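Glycerophosphoryl diester phosphodiesterase (Parabacteroides distasonis, PDB 3MZ2) probably hydrolyses glycerophosphodiesters to an alcohol and glycerol 3-phosphate. Local coordinates at residues Asp222-Glu226 / Arg227-Cys231; Asn198-Trp202 / Ser203-Ala207; Ser15-Asp18 / Asp19-Phe23. All coordinates share one frame; numbering follows the deposited sequence.

In the fold
Contacts 1 and 2 show how a TIM barrel handles its turns at the N-terminal end of the strands, whereas enzymes of this fold usually carry the active site at the C-terminal end. These successive helix-to-strand connections, with centres about 11 Å apart, lie against each other: Val229 CG2 packs on Trp202 CE3 at 3.6 Å, and Met230 O probably accepts a hydrogen bond from Ala207 N at 2.9 Å. Contact 3 is the capped start of a helix lying against loops that lead into barrel strands. The centres of contacts 2 and 3 are about 14 Å apart, with Ile21 CD1 meeting His204 NE2 at 3.6 Å. The sulfate at contact 1 is probably from the crystallisation liquor.

Contact 1: Asp222-Glu226 / Arg227-Cys231; sequences DMLHE and RGVMC. With SO4 (sulfate ion), chain D.
A Schellman motif ends helix 215-226 and turns the chain toward barrel strand 231-234: Val229 N bonds Leu224 O at 2.8 Å and Gly228 N bonds His225 O at 3.0 Å. Gly228 turns with a positive phi, 81°. Beyond the turn, Leu224 CB packs on Cys231 SG at 3.6 Å, while the His225 ring turns its CD2 edge to Val229 O and gives NE2 to Asp261. Arg227, extended from CG to NE, folds back along the last helical turn. Its NH1 bonds Met223 O at 3.0 Å, and its backbone N reaches that oxygen from the opposite face of the carbonyl plane. The outer edge of the guanidinium holds the sulfate by two nearly straight bonds, Arg227 NH1 to sulfate O2 at 3.1 Å and Arg227 NH2 to sulfate O4 at 2.7 Å. Met223 CE lies over one face. Replacing Arg227 with an alanine would probably leave the sulfate without both donors and Glu196 without its salt-bridge partner at NE. With NH1 shared by carbonyl and anion, NH2 on the anion and NE facing Glu196, the guanidinium is held against rotation, and its positive charge probably adds to the hold on the sulfate.

Contact 2: Asn198-Trp202 / Ser203-Ala207; sequences NGIPW and SHIMA
Pro201 and Trp202 each send a backbone carbonyl three residues ahead, His204 N bonding Pro201 O at 2.9 Å and Ile205 N bonding Trp202 O at 3.0 Å. In both bonds the donor stands well above the carbonyl plane, 57° out of it in the first and 65° in the second, in keeping with the tight winding of a short 3-10 turn at Trp202 and Ser203. From Ile205 the backbone straightens into strand 205-210.

The side chain of Ile205 fills the inside of this bend. CG1 lies anti to the carbonyl carbon (chi1 -68°) and the chain then runs straight on, which carries CD1 between two neighbours: Ile200 CG2, which it meets at 3.7 Å with the two side chains at about a right angle, and Trp202 CE3, also at 3.7 Å. The contact with the indole is slanting, and CG2 of the same isoleucine touches the six-membered ring as well. Away from this apolar group, Pro201 CB approaches His204 CD2 at 3.9 Å and Ser203 OG at 3.6 Å. The polar ends are fixed from outside the turn, Trp202 NE1 by Glu196 and His204 ND1 by the carbonyl of Phe180. Such a short 3-10 turn, leading from helix 189-197 into a parallel strand, is an alpha-to-beta connection of the TIM barrel.

Contact 3: Ser15-Asp18 / Asp19-Phe23; sequences SNVD and DLISF
Asn16 and Asp19 hold the first turn of helix 17-23 closely through the backbone, while their outer edge, together with Ser15, forms a looser side that is partly bridged by water. Asn16 OD1 accepts from Asp19 N at 2.8 Å, with the donor nearly along the C=O axis and the bond only moderately bent at 155°. The amide can do this because CG sits between the backbone N and the carbonyl carbon (chi1 55°), swinging the side chain over the end of the helix. In return, the carboxylate of Asp19 reaches back beyond the cap: OD2 accepts a hydrogen bond from Ser15 N at 2.9 Å on its anti lone pair. The amide and carboxylate planes of Asn16 and Asp19 stand 42° apart.

This is an N-cap, a side chain standing in for the backbone acceptor that a first-turn amide lacks, and it is reinforced here by an acidic side chain within the first turn (the N3 position), whose negative charge would probably be favourable beside the helix N-terminus. Behind the cap, regular helical bonds take over, Ile21 N to Val17 O and Ser22 N to Asp18 O. The apolar side is firm too: Val17 CG1 rests on Ile21 CD1 at 3.7 Å, and the buried Leu20 packs on Ile134 and Met181, in loops leading to barrel strands.

Toward solvent, one water accepts from Asn16 ND2 at 3.0 Å and donates to Asp19 OD1 at 2.7 Å, bridging the amide and the carboxylate oxygen not used by Ser15. Ser15 is itself exposed, its side chain about 5 Å from a tetraethylene glycol molecule, probably from the crystallisation liquor.

Contact 1: Asp222-Glu226 / Arg227-Cys231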
loop_
_atom_site.group_PDB
_atom_site.type_symbol
_atom_site.label_atom_id
_atom_site.label_comp_id
_atom_site.label_asym_id
_atom_site.label_seq_id
_atom_site.Cartn_x
_atom_site.Cartn_y
_atom_site.Cartn_z
ATOM N N ASP A 222 4.652 24.592 -11.897
ATOM C CA ASP A 222 5.399 25.870 -11.895
ATOM C C ASP A 222 6.226 26.040 -10.607
ATOM O O ASP A 222 7.420 26.384 -10.676
ATOM C CB ASP A 222 4.438 27.042 -12.085
ATOM C CG ASP A 222 3.966 27.212 -13.533
ATOM O OD1 ASP A 222 4.563 26.616 -14.450
ATOM O OD2 ASP A 222 2.993 27.997 -13.729
HETATM N N MSE A 223 5.626 25.728 -9.454
HETATM C CA MSE A 223 6.335 25.769 -8.160
HETATM C C MSE A 223 7.532 24.833 -8.154
HETATM O O MSE A 223 8.613 25.175 -7.672
HETATM C CB MSE A 223 5.414 25.358 -7.020
HETATM C CG MSE A 223 4.342 26.372 -6.709
HETATM SE SE MSE A 223 3.117 25.702 -5.358
HETATM C CE MSE A 223 4.303 25.715 -3.830
ATOM N N LEU A 224 7.315 23.643 -8.679
ATOM C CA LEU A 224 8.336 22.605 -8.690
ATOM C C LEU A 224 9.455 22.936 -9.697
ATOM O O LEU A 224 10.633 22.780 -9.409
ATOM C CB LEU A 224 7.714 21.231 -8.967
ATOM C CG LEU A 224 6.919 20.663 -7.782
ATOM C CD1 LEU A 224 6.111 19.449 -8.238
ATOM C CD2 LEU A 224 7.854 20.364 -6.584
ATOM N N HIS A 225 9.082 23.447 -10.862
ATOM C CA HIS A 225 10.114 23.917 -11.799
ATOM C C HIS A 225 11.001 25.002 -11.190
ATOM O O HIS A 225 12.214 24.965 -11.408
ATOM C CB HIS A 225 9.482 24.440 -13.128
ATOM C CG HIS A 225 9.017 23.346 -14.041
ATOM N ND1 HIS A 225 8.223 23.571 -15.162
ATOM C CD2 HIS A 225 9.203 22.022 -13.968
ATOM C CE1 HIS A 225 7.986 22.401 -15.740
ATOM N NE2 HIS A 225 8.589 21.451 -15.043
ATOM N N GLU A 226 10.421 25.918 -10.383
ATOM C CA GLU A 226 11.166 27.003 -9.693
ATOM C C GLU A 226 12.206 26.414 -8.750
ATOM O O GLU A 226 13.265 26.989 -8.534
ATOM C CB GLU A 226 10.209 27.899 -8.887
ATOM C CG GLU A 226 9.375 28.866 -9.727
ATOM C CD GLU A 226 8.304 29.611 -8.909
ATOM O OE1 GLU A 226 7.887 29.113 -7.829
ATOM O OE2 GLU A 226 7.874 30.714 -9.339
ATOM N N ARG A 227 11.861 25.272 -8.169
ATOM C CA ARG A 227 12.739 24.526 -7.256
ATOM C C ARG A 227 13.680 23.546 -7.952
ATOM O O ARG A 227 14.380 22.784 -7.283
ATOM C CB ARG A 227 11.887 23.790 -6.227
ATOM C CG ARG A 227 11.142 24.704 -5.273
ATOM C CD ARG A 227 9.864 24.012 -4.723
ATOM N NE ARG A 227 9.294 24.759 -3.614
ATOM C CZ ARG A 227 8.578 25.869 -3.736
ATOM N NH1 ARG A 227 8.320 26.398 -4.928
ATOM N NH2 ARG A 227 8.130 26.493 -2.648
ATOM N N GLY A 228 13.710 23.560 -9.285
ATOM C CA GLY A 228 14.591 22.669 -10.044
ATOM C C GLY A 228 14.105 21.248 -10.239
ATOM O O GLY A 228 14.882 20.345 -10.592
ATOM N N VAL A 229 12.803 21.051 -10.027
ATOM C CA VAL A 229 12.227 19.711 -10.003
ATOM C C VAL A 229 11.462 19.378 -11.295
ATOM O O VAL A 229 10.588 20.132 -11.690
ATOM C CB VAL A 229 11.317 19.551 -8.781
ATOM C CG1 VAL A 229 10.532 18.213 -8.734
ATOM C CG2 VAL A 229 12.172 19.692 -7.506
HETATM N N MSE A 230 11.809 18.265 -11.933
HETATM C CA MSE A 230 11.062 17.751 -13.080
HETATM C C MSE A 230 9.803 17.040 -12.631
HETATM O O MSE A 230 9.819 16.381 -11.590
HETATM C CB MSE A 230 11.898 16.773 -13.883
HETATM C CG MSE A 230 12.967 17.532 -14.588
HETATM SE SE MSE A 230 14.272 16.563 -15.614
HETATM C CE MSE A 230 13.255 16.254 -17.249
ATOM N N CYS A 231 8.763 17.151 -13.454
ATOM C CA CYS A 231 7.415 16.689 -13.129
ATOM C C CYS A 231 6.890 15.637 -14.123
ATOM O O CYS A 231 7.020 15.773 -15.358
ATOM C CB CYS A 231 6.467 17.920 -13.033
ATOM S SG CYS A 231 6.946 19.095 -11.773
HETATM S S SO4 D . 5.963 29.371 -4.123
HETATM O O1 SO4 D . 4.509 29.197 -4.160
HETATM O O2 SO4 D . 6.600 28.886 -5.360
HETATM O O3 SO4 D . 6.243 30.803 -3.988
HETATM O O4 SO4 D . 6.483 28.645 -2.968
#

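Contact 2: Asn198-Trp202 / Ser203-Ala207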
loop_
_atom_site.group_PDB
_atom_site.type_symbol
_atom_site.label_atom_id
_atom_site.label_comp_id
_atom_site.label_asym_id
_atom_site.label_seq_id
_atom_site.Cartn_x
_atom_site.Cartn_y
_atom_site.Cartn_z
ATOM N N ASN A 198 10.029 18.284 5.944
ATOM C CA ASN A 198 10.811 17.091 6.268
ATOM C C ASN A 198 12.262 17.158 5.804
ATOM O O ASN A 198 12.994 16.184 5.891
ATOM C CB ASN A 198 10.136 15.824 5.709
ATOM C CG ASN A 198 9.018 15.340 6.616
ATOM O OD1 ASN A 198 9.294 14.729 7.624
ATOM N ND2 ASN A 198 7.783 15.718 6.319
ATOM N N GLY A 199 12.645 18.328 5.308
ATOM C CA GLY A 199 14.053 18.574 4.932
ATOM C C GLY A 199 14.597 17.733 3.810
ATOM O O GLY A 199 15.827 17.479 3.799
ATOM N N ILE A 200 13.763 17.326 2.847
ATOM C CA ILE A 200 14.252 16.546 1.716
ATOM C C ILE A 200 14.779 17.502 0.651
ATOM O O ILE A 200 14.014 18.309 0.129
ATOM C CB ILE A 200 13.168 15.672 1.073
ATOM C CG1 ILE A 200 12.409 14.925 2.164
ATOM C CG2 ILE A 200 13.812 14.690 0.053
ATOM C CD1 ILE A 200 13.263 13.987 2.996
ATOM N N PRO A 201 16.068 17.391 0.285
ATOM C CA PRO A 201 16.556 18.294 -0.761
ATOM C C PRO A 201 15.824 18.127 -2.076
ATOM O O PRO A 201 15.635 17.017 -2.521
ATOM C CB PRO A 201 18.028 17.893 -0.927
ATOM C CG PRO A 201 18.353 17.071 0.286
ATOM C CD PRO A 201 17.107 16.451 0.745
ATOM N N TRP A 202 15.405 19.232 -2.702
ATOM C CA TRP A 202 14.703 19.142 -3.962
ATOM C C TRP A 202 15.638 18.532 -5.044
ATOM O O TRP A 202 15.145 17.928 -5.990
ATOM C CB TRP A 202 14.158 20.529 -4.384
ATOM C CG TRP A 202 12.973 20.991 -3.593
ATOM C CD1 TRP A 202 12.883 22.141 -2.846
ATOM C CD2 TRP A 202 11.693 20.373 -3.530
ATOM N NE1 TRP A 202 11.639 22.232 -2.269
ATOM C CE2 TRP A 202 10.876 21.178 -2.695
ATOM C CE3 TRP A 202 11.168 19.196 -4.080
ATOM C CZ2 TRP A 202 9.550 20.832 -2.382
ATOM C CZ3 TRP A 202 9.834 18.841 -3.808
ATOM C CH2 TRP A 202 9.048 19.667 -2.945
ATOM N N SER A 203 16.943 18.707 -4.884
ATOM C CA SER A 203 17.891 18.097 -5.789
ATOM C C SER A 203 17.790 16.573 -5.789
ATOM O O SER A 203 18.252 15.925 -6.717
ATOM C CB SER A 203 19.313 18.509 -5.456
ATOM O OG SER A 203 19.696 18.141 -4.142
ATOM N N HIS A 204 17.261 16.004 -4.714
ATOM C CA HIS A 204 17.059 14.548 -4.655
ATOM C C HIS A 204 15.633 14.057 -5.001
ATOM O O HIS A 204 15.306 12.878 -4.763
ATOM C CB HIS A 204 17.449 14.078 -3.255
ATOM C CG HIS A 204 18.925 14.119 -3.047
ATOM N ND1 HIS A 204 19.689 13.002 -2.819
ATOM C CD2 HIS A 204 19.782 15.168 -3.070
ATOM C CE1 HIS A 204 20.961 13.359 -2.703
ATOM N NE2 HIS A 204 21.041 14.668 -2.819
ATOM N N ILE A 205 14.846 14.943 -5.606
ATOM C CA ILE A 205 13.466 14.705 -5.948
ATOM C C ILE A 205 13.178 14.881 -7.458
ATOM O O ILE A 205 13.601 15.855 -8.084
ATOM C CB ILE A 205 12.533 15.559 -5.115
ATOM C CG1 ILE A 205 12.609 15.063 -3.672
ATOM C CG2 ILE A 205 11.089 15.472 -5.648
ATOM C CD1 ILE A 205 11.744 15.856 -2.724
HETATM N N MSE A 206 12.487 13.869 -8.000
HETATM C CA MSE A 206 11.698 13.993 -9.234
HETATM C C MSE A 206 10.260 13.805 -8.780
HETATM O O MSE A 206 10.010 12.955 -7.928
HETATM C CB MSE A 206 12.129 12.937 -10.267
HETATM C CG MSE A 206 11.360 12.988 -11.596
HETATM SE SE MSE A 206 9.741 11.827 -11.497
HETATM C CE MSE A 206 10.747 10.160 -11.763
ATOM N N ALA A 207 9.327 14.591 -9.333
ATOM C CA ALA A 207 7.972 14.597 -8.799
ATOM C C ALA A 207 6.930 13.965 -9.686
ATOM O O ALA A 207 6.830 14.343 -10.847
ATOM C CB ALA A 207 7.551 16.036 -8.451
#

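Contact 3: Ser15-Asp18 / Asp19-Phe23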
loop_
_atom_site.group_PDB
_atom_site.type_symbol
_atom_site.label_atom_id
_atom_site.label_comp_id
_atom_site.label_asym_id
_atom_site.label_seq_id
_atom_site.Cartn_x
_atom_site.Cartn_y
_atom_site.Cartn_z
ATOM N N SER A 15 26.867 8.084 -14.379
ATOM C CA SER A 15 27.960 7.311 -13.776
ATOM C C SER A 15 27.945 7.322 -12.258
ATOM O O SER A 15 28.624 6.509 -11.652
ATOM C CB SER A 15 29.353 7.821 -14.180
ATOM O OG SER A 15 29.503 8.051 -15.562
ATOM N N ASN A 16 27.223 8.253 -11.644
ATOM C CA ASN A 16 27.269 8.404 -10.188
ATOM C C ASN A 16 26.080 9.231 -9.724
ATOM O O ASN A 16 25.324 9.679 -10.546
ATOM C CB ASN A 16 28.616 9.038 -9.765
ATOM C CG ASN A 16 28.882 10.368 -10.476
ATOM O OD1 ASN A 16 27.974 11.164 -10.656
ATOM N ND2 ASN A 16 30.126 10.587 -10.913
ATOM N N VAL A 17 25.921 9.414 -8.415
ATOM C CA VAL A 17 24.790 10.152 -7.870
ATOM C C VAL A 17 24.765 11.622 -8.346
ATOM O O VAL A 17 23.700 12.131 -8.660
ATOM C CB VAL A 17 24.714 10.102 -6.347
ATOM C CG1 VAL A 17 23.617 11.065 -5.834
ATOM C CG2 VAL A 17 24.399 8.662 -5.877
ATOM N N ASP A 18 25.942 12.292 -8.453
ATOM C CA ASP A 18 25.943 13.652 -9.003
ATOM C C ASP A 18 25.368 13.711 -10.437
ATOM O O ASP A 18 24.625 14.643 -10.780
ATOM C CB ASP A 18 27.354 14.275 -8.984
ATOM C CG ASP A 18 27.833 14.566 -7.569
ATOM O OD1 ASP A 18 26.971 14.642 -6.655
ATOM O OD2 ASP A 18 29.060 14.738 -7.401
ATOM N N ASP A 19 25.679 12.709 -11.256
ATOM C CA ASP A 19 25.127 12.669 -12.617
ATOM C C ASP A 19 23.605 12.468 -12.570
ATOM O O ASP A 19 22.873 13.030 -13.374
ATOM C CB ASP A 19 25.722 11.531 -13.439
ATOM C CG ASP A 19 27.095 11.826 -13.985
ATOM O OD1 ASP A 19 27.606 12.983 -13.884
ATOM O OD2 ASP A 19 27.645 10.845 -14.553
ATOM N N LEU A 20 23.135 11.689 -11.605
ATOM C CA LEU A 20 21.715 11.380 -11.507
ATOM C C LEU A 20 20.991 12.640 -11.076
ATOM O O LEU A 20 19.960 12.961 -11.624
ATOM C CB LEU A 20 21.448 10.200 -10.547
ATOM C CG LEU A 20 19.977 9.789 -10.363
ATOM C CD1 LEU A 20 19.306 9.343 -11.634
ATOM C CD2 LEU A 20 19.914 8.685 -9.260
ATOM N N ILE A 21 21.535 13.357 -10.101
ATOM C CA ILE A 21 20.926 14.634 -9.653
ATOM C C ILE A 21 20.898 15.617 -10.818
ATOM O O ILE A 21 19.886 16.233 -11.111
ATOM C CB ILE A 21 21.716 15.216 -8.442
ATOM C CG1 ILE A 21 21.479 14.377 -7.198
ATOM C CG2 ILE A 21 21.401 16.724 -8.184
ATOM C CD1 ILE A 21 22.503 14.627 -6.082
ATOM N N SER A 22 22.009 15.695 -11.552
ATOM C CA SER A 22 22.053 16.578 -12.705
ATOM C C SER A 22 21.003 16.239 -13.747
ATOM O O SER A 22 20.309 17.140 -14.280
ATOM C CB SER A 22 23.417 16.499 -13.367
ATOM O OG SER A 22 23.555 17.521 -14.332
ATOM N N PHE A 23 20.896 14.944 -14.047
ATOM C CA PHE A 23 19.941 14.430 -15.030
ATOM C C PHE A 23 18.531 14.947 -14.701
ATOM O O PHE A 23 17.807 15.399 -15.582
ATOM C CB PHE A 23 19.987 12.877 -15.065
ATOM C CG PHE A 23 19.031 12.224 -16.067
ATOM C CD1 PHE A 23 19.288 12.264 -17.438
ATOM C CD2 PHE A 23 17.875 11.597 -15.645
ATOM C CE1 PHE A 23 18.441 11.638 -18.340
ATOM C CE2 PHE A 23 17.012 11.000 -16.544
ATOM C CZ PHE A 23 17.309 11.020 -17.889
HETATM O O HOH W 1 29.949 13.034 -12.562
#